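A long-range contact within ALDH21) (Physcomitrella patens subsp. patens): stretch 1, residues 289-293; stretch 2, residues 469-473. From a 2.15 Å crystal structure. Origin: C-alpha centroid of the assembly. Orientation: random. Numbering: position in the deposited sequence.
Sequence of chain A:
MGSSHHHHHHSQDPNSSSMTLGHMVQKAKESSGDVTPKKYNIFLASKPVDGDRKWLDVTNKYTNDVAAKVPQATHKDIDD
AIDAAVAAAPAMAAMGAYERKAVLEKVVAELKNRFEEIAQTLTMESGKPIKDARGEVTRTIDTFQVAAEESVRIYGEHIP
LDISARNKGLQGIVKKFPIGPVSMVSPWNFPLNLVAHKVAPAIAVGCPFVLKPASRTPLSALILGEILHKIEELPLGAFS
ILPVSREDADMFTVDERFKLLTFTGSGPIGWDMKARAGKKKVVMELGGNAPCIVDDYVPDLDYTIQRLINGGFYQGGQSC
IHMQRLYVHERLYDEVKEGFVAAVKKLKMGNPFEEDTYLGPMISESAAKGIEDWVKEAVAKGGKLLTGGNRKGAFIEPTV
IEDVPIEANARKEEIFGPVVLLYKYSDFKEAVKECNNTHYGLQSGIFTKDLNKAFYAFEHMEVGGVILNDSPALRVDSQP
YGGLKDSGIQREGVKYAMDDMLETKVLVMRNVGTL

Stretch 1 (289-293) NAPCI
Stretch 2 (469-473) NDSPA

Pro472 is the centre of this small contact, in which a strand meets a loop that follows it in sequence by some 180 residues. Of the 167 Å² buried between the two stretches, both sides summed, the proline contributes 69 Å², Cys292 42 Å² and Ala290 25 Å². No hydrogen bond crosses the gap, so the contact is one of packing: a rigid ring set against the alternating side chains of an extended strand.

The extended segment supplies the alternation. Cys292 is in a typical beta conformation at phi/psi -140/132, Pro291 before it lies at -98/164, and Ala290 sits at -67/124. With this backbone, the CA-to-CB bonds of Ala290 and Cys292 both point toward the loop, while that of Pro291 points away. Ile293, at -99/130 with chi1 m and chi2 t, carries the strand onward out of reach of the loop, and Asn289, at -146/67 with chi1 t, comes before Ala290 and is also out of reach.

The Pro472 ring, puckered C-gamma endo, fits against the two inward-facing residues. Its CG lies 3.7 Å from Ala290 CB, and its CD lies 3.7 Å from Cys292 CB, so neighbouring ring atoms meet side chains two positions apart in stretch 1. Both are apolar contacts at van der Waals distance. Between them the ring also approaches the backbone: Pro472 CG is 3.5 Å from Pro291 O, which explains how Pro291 takes part although its CA-to-CB bond points away, with no side-chain atom nearer than 5.4 Å to the loop.

Cys292 reaches further along the loop through its sulfur. With chi1 at -172° (t), Cys292 SG stands 4.2 Å from Ser471 CA and 4.5 Å from Asp470 O, loose approaches that involve loop backbone atoms. The register follows the same order: the CA atoms of Ala290 and Pro472 are 6.4 Å apart and those of Cys292 and Ser471 6.2 Å, so advancing along the strand means moving back along the loop, and the two stretches run in opposite senses here.

The loop has no regular secondary structure, yet its shape is well specified. Asn469 takes a left-handed 63/42 with chi1 m; Asp470 is extended at -164/163 with chi1 t; Ser471 follows at -74/164, its chi1 of 96° lying between wells; Pro472 at -67/-6 and Ala473 at -77/5 then turn the chain. Two local hydrogen bonds accompany this path. Ser471 N donates to Asp470 OD1 at 2.7 Å, with an N-H...acceptor angle of 140°, and Ala473 N donates to Ser471 OG at 3.1 Å and a straighter 161°. The second spans Pro472, bridging the residues before and after the ring.

The rule to take from this contact is economical: two small side chains, spaced two apart along an extended segment, offer a surface to one proline, while the polar side-chain atoms of Asn469, Asp470 and Ser471 find hydrogen-bond partners within the loop or elsewhere in the structure.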

# COMPACT_ATOMS: atom_id res chain seq x y z
N ASN A 289 12.81 29.55 4.31
CA ASN A 289 14.05 30.29 4.04
C ASN A 289 14.92 29.25 3.33
O ASN A 289 15.91 28.75 3.88
CB ASN A 289 14.68 30.83 5.34
CG ASN A 289 15.96 31.61 5.19
OD1 ASN A 289 16.63 31.62 4.14
ND2 ASN A 289 16.33 32.30 6.25
N ALA A 290 14.47 28.89 2.11
CA ALA A 290 15.03 27.83 1.30
C ALA A 290 16.45 28.06 0.77
O ALA A 290 16.72 29.02 0.04
CB ALA A 290 14.10 27.50 0.15
N PRO A 291 17.34 27.10 1.09
CA PRO A 291 18.71 27.17 0.57
C PRO A 291 18.90 26.26 -0.68
O PRO A 291 18.12 25.35 -0.93
CB PRO A 291 19.53 26.65 1.74
CG PRO A 291 18.62 25.64 2.41
CD PRO A 291 17.19 25.97 2.02
N CYS A 292 19.97 26.49 -1.43
CA CYS A 292 20.34 25.64 -2.56
C CYS A 292 21.84 25.47 -2.56
O CYS A 292 22.56 26.45 -2.42
CB CYS A 292 19.83 26.19 -3.89
SG CYS A 292 20.07 25.07 -5.31
N ILE A 293 22.30 24.22 -2.71
CA ILE A 293 23.71 23.86 -2.85
C ILE A 293 24.01 23.66 -4.34
O ILE A 293 23.28 22.96 -5.02
CB ILE A 293 24.08 22.59 -2.03
CG1 ILE A 293 23.96 22.84 -0.52
CG2 ILE A 293 25.51 22.10 -2.39
CD1 ILE A 293 24.26 21.64 0.39
N ASN A 469 18.90 18.41 -8.43
CA ASN A 469 19.28 18.99 -9.74
C ASN A 469 18.19 19.93 -10.30
O ASN A 469 17.87 19.97 -11.49
CB ASN A 469 19.72 17.90 -10.72
CG ASN A 469 20.99 17.27 -10.21
OD1 ASN A 469 21.77 17.92 -9.52
ND2 ASN A 469 21.19 15.98 -10.43
N ASP A 470 17.67 20.73 -9.38
CA ASP A 470 16.76 21.85 -9.57
C ASP A 470 16.82 22.63 -8.26
O ASP A 470 17.33 22.12 -7.25
CB ASP A 470 15.33 21.44 -9.98
CG ASP A 470 14.52 22.52 -10.72
OD1 ASP A 470 14.85 23.72 -10.56
OD2 ASP A 470 13.58 22.16 -11.44
N SER A 471 16.35 23.88 -8.29
CA SER A 471 16.32 24.77 -7.14
C SER A 471 15.19 24.32 -6.19
O SER A 471 14.29 23.58 -6.63
CB SER A 471 16.09 26.21 -7.61
OG SER A 471 14.71 26.53 -7.53
N PRO A 472 15.18 24.80 -4.92
CA PRO A 472 14.10 24.41 -3.98
C PRO A 472 12.71 24.94 -4.34
O PRO A 472 11.74 24.59 -3.67
CB PRO A 472 14.56 25.02 -2.64
CG PRO A 472 15.46 26.19 -3.04
CD PRO A 472 16.18 25.69 -4.25
N ALA A 473 12.60 25.81 -5.37
CA ALA A 473 11.32 26.40 -5.75
C ALA A 473 10.40 25.45 -6.55
O ALA A 473 9.28 25.84 -6.91
CB ALA A 473 11.54 27.72 -6.48